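Local structure of isocitrate dehydrogenase [NAD] subunit 1, mitochondrial (Saccharomyces cerevisiae, 3BLX) at residues T38-E43 with T296-H301; M291-T296 with K313-T318. The protein catalyses the NAD(+)-dependent oxidative decarboxylation of isocitrate to 2-oxoglutarate in the citric acid cycle and also binds mitochondrial mRNA leaders. All blocks are in the same frame, centred on the assembly; numbering follows the deposited sequence.

Helix 289-302 is the element common to both contacts: its later turns face helix 27-42 in contact 1, and its earlier turns face helix 306-320 in contact 2. T296 belongs to both, ending one segment and beginning the other. The centres of the two contacts lie about 9 Å apart, and their side chains join directly where I39 CD1 of contact 1 approaches I292 CD1 of contact 2 at 3.7 Å. The pair thus illustrates how one helix serves two partners in an alpha/beta enzyme. Both are buried packing regions away from the substrate-binding arginines and the catalytic lysine inferred by similarity.

Contact 1. Residues T38-E43 with T296-H301; sequences TIFEAE and TLMLNH
F40 carries this contact from helix 27-42, meeting L299 and M298 on helix 289-302. Before it in sequence, T38 and I39 turn to another neighbour, packing on I343 and T339 of helix 335-347. F40 CZ then meets both prongs of the leucine fork, L299 CD1 and L299 CD2 each at 3.8 Å, as the two side chains arrive from opposite directions. M298 comes instead to the edge of the ring, where its CE lies near the ring plane and 4.0 Å from F40 CE2. The methionine chain leaves with CG anti to the backbone N (chi1 -175°), and a bend at chi3 (66°) brings its terminal methyl round to the phenyl. This is an apolar helix-to-helix contact, one aromatic ring set against a leucine fork and a methionine methyl, between residues more than 250 positions apart. With an alanine in place of F40, a gap would probably open here, leaving the L299 and M298 methyls without the ring they share. Further on, E43 forms a salt bridge with R310 of helix 306-320. Around this core, W49 of strand 47-51 meets the F40 ring, A308 of helix 306-320 touches L299, and F269 of strand 267-269 lies against M298.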
ATOM      1  N   THR E  38      40.693   4.129  -9.892  1.00 46.40           N
ATOM      2  CA  THR E  38      42.129   3.915  -9.690  1.00 46.89           C
ATOM      3  C   THR E  38      42.571   4.140  -8.233  1.00 38.57           C
ATOM      4  O   THR E  38      43.229   3.300  -7.625  1.00 41.03           O
ATOM      5  CB  THR E  38      42.982   4.821 -10.641  1.00 49.42           C
ATOM      6  OG1 THR E  38      42.747   4.472 -12.008  1.00 37.55           O
ATOM      7  CG2 THR E  38      44.450   4.655 -10.367  1.00 32.84           C
ATOM      8  N   ILE E  39      42.230   5.285  -7.677  1.00 30.75           N
ATOM      9  CA  ILE E  39      42.498   5.515  -6.266  1.00 34.39           C
ATOM     10  C   ILE E  39      41.852   4.454  -5.368  1.00 44.08           C
ATOM     11  O   ILE E  39      42.423   4.045  -4.354  1.00 47.02           O
ATOM     12  CB  ILE E  39      42.008   6.878  -5.828  1.00 18.26           C
ATOM     13  CG1 ILE E  39      42.693   7.979  -6.642  1.00 36.58           C
ATOM     14  CG2 ILE E  39      42.220   7.063  -4.340  1.00 21.34           C
ATOM     15  CD1 ILE E  39      42.171   9.384  -6.355  1.00 35.14           C
ATOM     16  N   PHE E  40      40.663   3.997  -5.736  1.00 45.40           N
ATOM     17  CA  PHE E  40      39.942   3.032  -4.902  1.00 48.22           C
ATOM     18  C   PHE E  40      40.590   1.651  -4.890  1.00 43.40           C
ATOM     19  O   PHE E  40      40.710   1.058  -3.843  1.00 51.36           O
ATOM     20  CB  PHE E  40      38.458   2.926  -5.297  1.00 40.58           C
ATOM     21  CG  PHE E  40      37.559   3.908  -4.577  1.00 33.14           C
ATOM     22  CD1 PHE E  40      38.003   5.180  -4.258  1.00 40.08           C
ATOM     23  CD2 PHE E  40      36.266   3.576  -4.269  1.00 26.73           C
ATOM     24  CE1 PHE E  40      37.174   6.075  -3.623  1.00 29.89           C
ATOM     25  CE2 PHE E  40      35.440   4.463  -3.644  1.00 25.15           C
ATOM     26  CZ  PHE E  40      35.890   5.714  -3.314  1.00 27.30           C
ATOM     27  N   GLU E  41      40.993   1.140  -6.045  1.00 40.57           N
ATOM     28  CA  GLU E  41      41.711  -0.127  -6.094  1.00 60.02           C
ATOM     29  C   GLU E  41      43.056  -0.033  -5.362  1.00 54.18           C
ATOM     30  O   GLU E  41      43.495  -0.990  -4.727  1.00 52.78           O
ATOM     31  CB  GLU E  41      41.918  -0.607  -7.541  1.00 45.31           C
ATOM     32  CG  GLU E  41      42.972   0.162  -8.312  1.00 87.91           C
ATOM     33  CD  GLU E  41      43.315  -0.474  -9.664  1.00122.11           C
ATOM     34  OE1 GLU E  41      44.044   0.173 -10.461  1.00 98.47           O
ATOM     35  OE2 GLU E  41      42.859  -1.616  -9.923  1.00121.00           O
ATOM     36  N   ALA E  42      43.691   1.129  -5.444  1.00 49.46           N
ATOM     37  CA  ALA E  42      45.002   1.338  -4.842  1.00 54.32           C
ATOM     38  C   ALA E  42      44.918   1.306  -3.336  1.00 47.67           C
ATOM     39  O   ALA E  42      45.856   0.920  -2.657  1.00 55.97           O
ATOM     40  CB  ALA E  42      45.581   2.667  -5.290  1.00 47.77           C
ATOM     41  N   GLU E  43      43.786   1.737  -2.816  1.00 54.43           N
ATOM     42  CA  GLU E  43      43.573   1.806  -1.384  1.00 40.22           C
ATOM     43  C   GLU E  43      42.894   0.508  -0.931  1.00 48.33           C
ATOM     44  O   GLU E  43      42.647   0.289   0.254  1.00 41.98           O
ATOM     45  CB  GLU E  43      42.693   3.007  -1.079  1.00 42.81           C
ATOM     46  CG  GLU E  43      42.763   3.471   0.343  1.00 65.12           C
ATOM     47  CD  GLU E  43      44.079   4.129   0.673  1.00 76.43           C
ATOM     48  OE1 GLU E  43      44.387   4.283   1.872  1.00 81.93           O
ATOM     49  OE2 GLU E  43      44.813   4.487  -0.266  1.00 78.35           O
ATOM     50  N   THR E 296      34.394  10.798  -1.639  1.00 24.42           N
ATOM     51  CA  THR E 296      34.625  10.649  -0.219  1.00 27.76           C
ATOM     52  C   THR E 296      33.356  10.914   0.575  1.00 33.88           C
ATOM     53  O   THR E 296      33.145  10.286   1.604  1.00 35.16           O
ATOM     54  CB  THR E 296      35.815  11.487   0.288  1.00 34.33           C
ATOM     55  OG1 THR E 296      35.445  12.859   0.382  1.00 28.62           O
ATOM     56  CG2 THR E 296      36.985  11.330  -0.642  1.00 29.58           C
ATOM     57  N   LEU E 297      32.501  11.820   0.096  1.00 33.95           N
ATOM     58  CA  LEU E 297      31.166  11.984   0.680  1.00 22.43           C
ATOM     59  C   LEU E 297      30.443  10.647   0.676  1.00 22.65           C
ATOM     60  O   LEU E 297      29.784  10.287   1.639  1.00 35.85           O
ATOM     61  CB  LEU E 297      30.343  13.007  -0.087  1.00 22.00           C
ATOM     62  CG  LEU E 297      30.764  14.465   0.076  1.00 29.99           C
ATOM     63  CD1 LEU E 297      29.812  15.414  -0.656  1.00 22.51           C
ATOM     64  CD2 LEU E 297      30.799  14.811   1.537  1.00 27.30           C
ATOM     65  N   MET E 298      30.576   9.914  -0.416  1.00 17.96           N
ATOM     66  CA  MET E 298      29.992   8.585  -0.537  1.00 25.98           C
ATOM     67  C   MET E 298      30.589   7.610   0.483  1.00 33.12           C
ATOM     68  O   MET E 298      29.869   6.844   1.106  1.00 31.99           O
ATOM     69  CB  MET E 298      30.139   8.045  -1.962  1.00 16.91           C
ATOM     70  CG  MET E 298      29.456   6.738  -2.156  1.00 15.41           C
ATOM     71  SD  MET E 298      29.903   5.954  -3.696  1.00 36.79           S
ATOM     72  CE  MET E 298      31.652   5.628  -3.396  1.00 30.70           C
ATOM     73  N   LEU E 299      31.904   7.645   0.659  1.00 37.38           N
ATOM     74  CA  LEU E 299      32.560   6.791   1.639  1.00 31.72           C
ATOM     75  C   LEU E 299      32.013   7.061   3.050  1.00 32.71           C
ATOM     76  O   LEU E 299      31.638   6.126   3.762  1.00 27.11           O
ATOM     77  CB  LEU E 299      34.077   6.989   1.590  1.00 28.86           C
ATOM     78  CG  LEU E 299      34.783   6.427   0.346  1.00 38.57           C
ATOM     79  CD1 LEU E 299      36.235   6.830   0.331  1.00 32.65           C
ATOM     80  CD2 LEU E 299      34.650   4.913   0.228  1.00 23.52           C
ATOM     81  N   ASN E 300      31.971   8.331   3.441  1.00 21.24           N
ATOM     82  CA  ASN E 300      31.365   8.747   4.701  1.00 33.84           C
ATOM     83  C   ASN E 300      29.986   8.124   4.895  1.00 37.55           C
ATOM     84  O   ASN E 300      29.683   7.549   5.931  1.00 39.60           O
ATOM     85  CB  ASN E 300      31.220  10.269   4.759  1.00 29.31           C
ATOM     86  CG  ASN E 300      32.541  10.984   5.056  1.00 45.12           C
ATOM     87  OD1 ASN E 300      33.518  10.374   5.500  1.00 41.06           O
ATOM     88  ND2 ASN E 300      32.564  12.289   4.822  1.00 38.96           N
ATOM     89  N   HIS E 301      29.155   8.244   3.875  1.00 27.46           N
ATOM     90  CA  HIS E 301      27.807   7.738   3.916  1.00 25.67           C
ATOM     91  C   HIS E 301      27.740   6.214   4.069  1.00 34.63           C
ATOM     92  O   HIS E 301      26.848   5.676   4.724  1.00 30.04           O
ATOM     93  CB  HIS E 301      27.100   8.135   2.632  1.00 18.88           C
ATOM     94  CG  HIS E 301      25.614   8.078   2.725  1.00 27.74           C
ATOM     95  ND1 HIS E 301      24.877   7.054   2.173  1.00 19.61           N
ATOM     96  CD2 HIS E 301      24.719   8.928   3.296  1.00 22.35           C
ATOM     97  CE1 HIS E 301      23.591   7.261   2.405  1.00 23.22           C
ATOM     98  NE2 HIS E 301      23.467   8.400   3.070  1.00 29.86           N
TER

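Contact 2. Residues M291-T296 with K313-T318; sequences MILSST and KAVHET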
ATOM      1  N   MET E 291      34.969  14.999  -8.513  1.00 22.02           N
ATOM      2  CA  MET E 291      34.591  13.587  -8.491  1.00 26.76           C
ATOM      3  C   MET E 291      35.208  12.832  -7.294  1.00 29.44           C
ATOM      4  O   MET E 291      34.522  12.098  -6.613  1.00 24.75           O
ATOM      5  CB  MET E 291      34.968  12.904  -9.806  1.00 15.97           C
ATOM      6  CG  MET E 291      34.377  11.568  -9.959  1.00 33.12           C
ATOM      7  SD  MET E 291      32.595  11.648  -9.886  1.00 30.36           S
ATOM      8  CE  MET E 291      32.222  12.429 -11.441  1.00 47.38           C
ATOM      9  N   ILE E 292      36.489  13.041  -7.026  1.00 27.48           N
ATOM     10  CA  ILE E 292      37.131  12.370  -5.925  1.00 29.17           C
ATOM     11  C   ILE E 292      36.527  12.772  -4.571  1.00 34.71           C
ATOM     12  O   ILE E 292      36.240  11.917  -3.727  1.00 30.55           O
ATOM     13  CB  ILE E 292      38.650  12.644  -5.918  1.00 34.24           C
ATOM     14  CG1 ILE E 292      39.272  12.255  -7.269  1.00 38.72           C
ATOM     15  CG2 ILE E 292      39.326  11.874  -4.774  1.00 25.27           C
ATOM     16  CD1 ILE E 292      40.757  12.624  -7.427  1.00 22.21           C
ATOM     17  N   LEU E 293      36.361  14.073  -4.359  1.00 26.41           N
ATOM     18  CA  LEU E 293      35.775  14.571  -3.130  1.00 34.67           C
ATOM     19  C   LEU E 293      34.322  14.100  -2.955  1.00 35.45           C
ATOM     20  O   LEU E 293      33.875  13.806  -1.847  1.00 29.29           O
ATOM     21  CB  LEU E 293      35.856  16.096  -3.084  1.00 32.31           C
ATOM     22  CG  LEU E 293      37.287  16.607  -2.948  1.00 34.91           C
ATOM     23  CD1 LEU E 293      37.324  18.113  -2.790  1.00 22.21           C
ATOM     24  CD2 LEU E 293      37.954  15.930  -1.771  1.00 19.74           C
ATOM     25  N   SER E 294      33.582  14.038  -4.050  1.00 28.34           N
ATOM     26  CA  SER E 294      32.235  13.518  -3.995  1.00 32.55           C
ATOM     27  C   SER E 294      32.331  12.060  -3.602  1.00 28.46           C
ATOM     28  O   SER E 294      31.517  11.565  -2.844  1.00 23.93           O
ATOM     29  CB  SER E 294      31.556  13.651  -5.361  1.00 29.31           C
ATOM     30  OG  SER E 294      31.310  15.012  -5.652  1.00 26.28           O
ATOM     31  N   SER E 295      33.356  11.406  -4.124  1.00 21.25           N
ATOM     32  CA  SER E 295      33.661  10.023  -3.817  1.00 26.03           C
ATOM     33  C   SER E 295      33.811   9.815  -2.325  1.00 31.46           C
ATOM     34  O   SER E 295      33.439   8.761  -1.806  1.00 29.74           O
ATOM     35  CB  SER E 295      34.986   9.631  -4.486  1.00 23.50           C
ATOM     36  OG  SER E 295      35.064   8.255  -4.666  1.00 39.15           O
ATOM     37  N   THR E 296      34.394  10.798  -1.639  1.00 24.42           N
ATOM     38  CA  THR E 296      34.625  10.649  -0.219  1.00 27.76           C
ATOM     39  C   THR E 296      33.356  10.914   0.575  1.00 33.88           C
ATOM     40  O   THR E 296      33.145  10.286   1.604  1.00 35.16           O
ATOM     41  CB  THR E 296      35.815  11.487   0.288  1.00 34.33           C
ATOM     42  OG1 THR E 296      35.445  12.859   0.382  1.00 28.62           O
ATOM     43  CG2 THR E 296      36.985  11.330  -0.642  1.00 29.58           C
ATOM     44  N   LYS E 313      42.778  13.829   2.666  1.00 53.43           N
ATOM     45  CA  LYS E 313      44.042  14.459   3.043  1.00 51.35           C
ATOM     46  C   LYS E 313      45.025  14.407   1.866  1.00 48.44           C
ATOM     47  O   LYS E 313      45.661  15.395   1.517  1.00 40.95           O
ATOM     48  CB  LYS E 313      44.634  13.776   4.272  1.00 52.21           C
ATOM     49  CG  LYS E 313      45.791  14.522   4.908  1.00 71.42           C
ATOM     50  CD  LYS E 313      46.318  13.785   6.133  1.00 87.97           C
ATOM     51  CE  LYS E 313      47.392  14.594   6.838  1.00 83.83           C
ATOM     52  NZ  LYS E 313      47.842  13.925   8.092  1.00 72.79           N
ATOM     53  N   ALA E 314      45.120  13.249   1.237  1.00 36.89           N
ATOM     54  CA  ALA E 314      45.916  13.114   0.027  1.00 34.55           C
ATOM     55  C   ALA E 314      45.626  14.180  -1.049  1.00 46.34           C
ATOM     56  O   ALA E 314      46.554  14.774  -1.583  1.00 51.38           O
ATOM     57  CB  ALA E 314      45.784  11.684  -0.552  1.00 34.01           C
ATOM     58  N   VAL E 315      44.362  14.429  -1.384  1.00 38.78           N
ATOM     59  CA  VAL E 315      44.116  15.362  -2.471  1.00 41.89           C
ATOM     60  C   VAL E 315      44.323  16.802  -2.015  1.00 43.42           C
ATOM     61  O   VAL E 315      44.787  17.622  -2.796  1.00 34.39           O
ATOM     62  CB  VAL E 315      42.752  15.174  -3.232  1.00 36.77           C
ATOM     63  CG1 VAL E 315      42.170  13.804  -3.005  1.00 31.93           C
ATOM     64  CG2 VAL E 315      41.760  16.258  -2.886  1.00 33.53           C
ATOM     65  N   HIS E 316      44.011  17.107  -0.758  1.00 38.99           N
ATOM     66  CA  HIS E 316      44.236  18.452  -0.249  1.00 46.72           C
ATOM     67  C   HIS E 316      45.725  18.788  -0.213  1.00 55.79           C
ATOM     68  O   HIS E 316      46.128  19.913  -0.508  1.00 40.74           O
ATOM     69  CB  HIS E 316      43.634  18.610   1.140  1.00 42.56           C
ATOM     70  CG  HIS E 316      42.141  18.641   1.143  1.00 60.29           C
ATOM     71  ND1 HIS E 316      41.415  19.491   0.339  1.00 59.81           N
ATOM     72  CD2 HIS E 316      41.234  17.925   1.848  1.00 60.35           C
ATOM     73  CE1 HIS E 316      40.127  19.301   0.550  1.00 58.69           C
ATOM     74  NE2 HIS E 316      39.989  18.354   1.460  1.00 58.47           N
ATOM     75  N   GLU E 317      46.524  17.786   0.146  1.00 55.05           N
ATOM     76  CA  GLU E 317      47.970  17.906   0.236  1.00 59.38           C
ATOM     77  C   GLU E 317      48.544  18.054  -1.161  1.00 61.56           C
ATOM     78  O   GLU E 317      49.355  18.945  -1.414  1.00 59.40           O
ATOM     79  CB  GLU E 317      48.548  16.657   0.903  1.00 62.65           C
ATOM     80  CG  GLU E 317      49.935  16.802   1.511  1.00 81.23           C
ATOM     81  CD  GLU E 317      50.313  15.599   2.367  1.00108.04           C
ATOM     82  OE1 GLU E 317      49.582  15.303   3.344  1.00 96.15           O
ATOM     83  OE2 GLU E 317      51.337  14.948   2.060  1.00103.80           O
ATOM     84  N   THR E 318      48.112  17.187  -2.072  1.00 42.50           N
ATOM     85  CA  THR E 318      48.577  17.265  -3.448  1.00 32.58           C
ATOM     86  C   THR E 318      48.300  18.624  -4.109  1.00 44.66           C
ATOM     87  O   THR E 318      49.144  19.145  -4.830  1.00 56.13           O
ATOM     88  CB  THR E 318      47.987  16.166  -4.307  1.00 33.61           C
ATOM     89  OG1 THR E 318      48.403  14.893  -3.804  1.00 48.48           O
ATOM     90  CG2 THR E 318      48.439  16.315  -5.758  1.00 25.10           C
TER
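V315 meets I292 and L293 with a separate methyl for each. V315 CG1 lies 3.9 Å from I292 CG2, where the two beta-branched side chains pass alongside one another, running in opposing senses. Its other branch, V315 CG2, stands 4.0 Å from L293 CD2, and here the chains cross at a slant. In I292, CG1 is anti to the carbonyl carbon (chi1 -55°), which puts CG2 anti to the backbone N and presents that methyl to the valine. In L293 the branch that continues the extended chain is CD1; it is the other methyl, CD2, turned off that line, that meets the valine. I292 and V315 are the buried half of the contact: S35 of helix 27-42 and I311 of helix 306-320 also touch I292.

The two segments belong to consecutive helices, 289-302 and 306-320, which a short connection folds back into an antiparallel helical hairpin, with the CA atoms of I292 and V315 at 8.3 Å. Two threonines return their hydroxyls to the backbone of their own helices. T296 OG1 donates to L293 O at 2.9 Å, with a C=O...donor angle of 125°. T318 OG1 donates to A314 O, also at 2.9 Å, while T318 N reaches the same oxygen from the opposite face of its carbonyl plane; two donors thus grip one acceptor, and the T318 side chain packs on F338 and I342 of helix 335-347.

Toward the partly exposed side the packing thins. The H316 ring only approaches L293, its NE2 4.5 Å from L293 CD2, and packs instead on L113. Beyond it, the poorly ordered E317 makes a long, weak ion pair with K345.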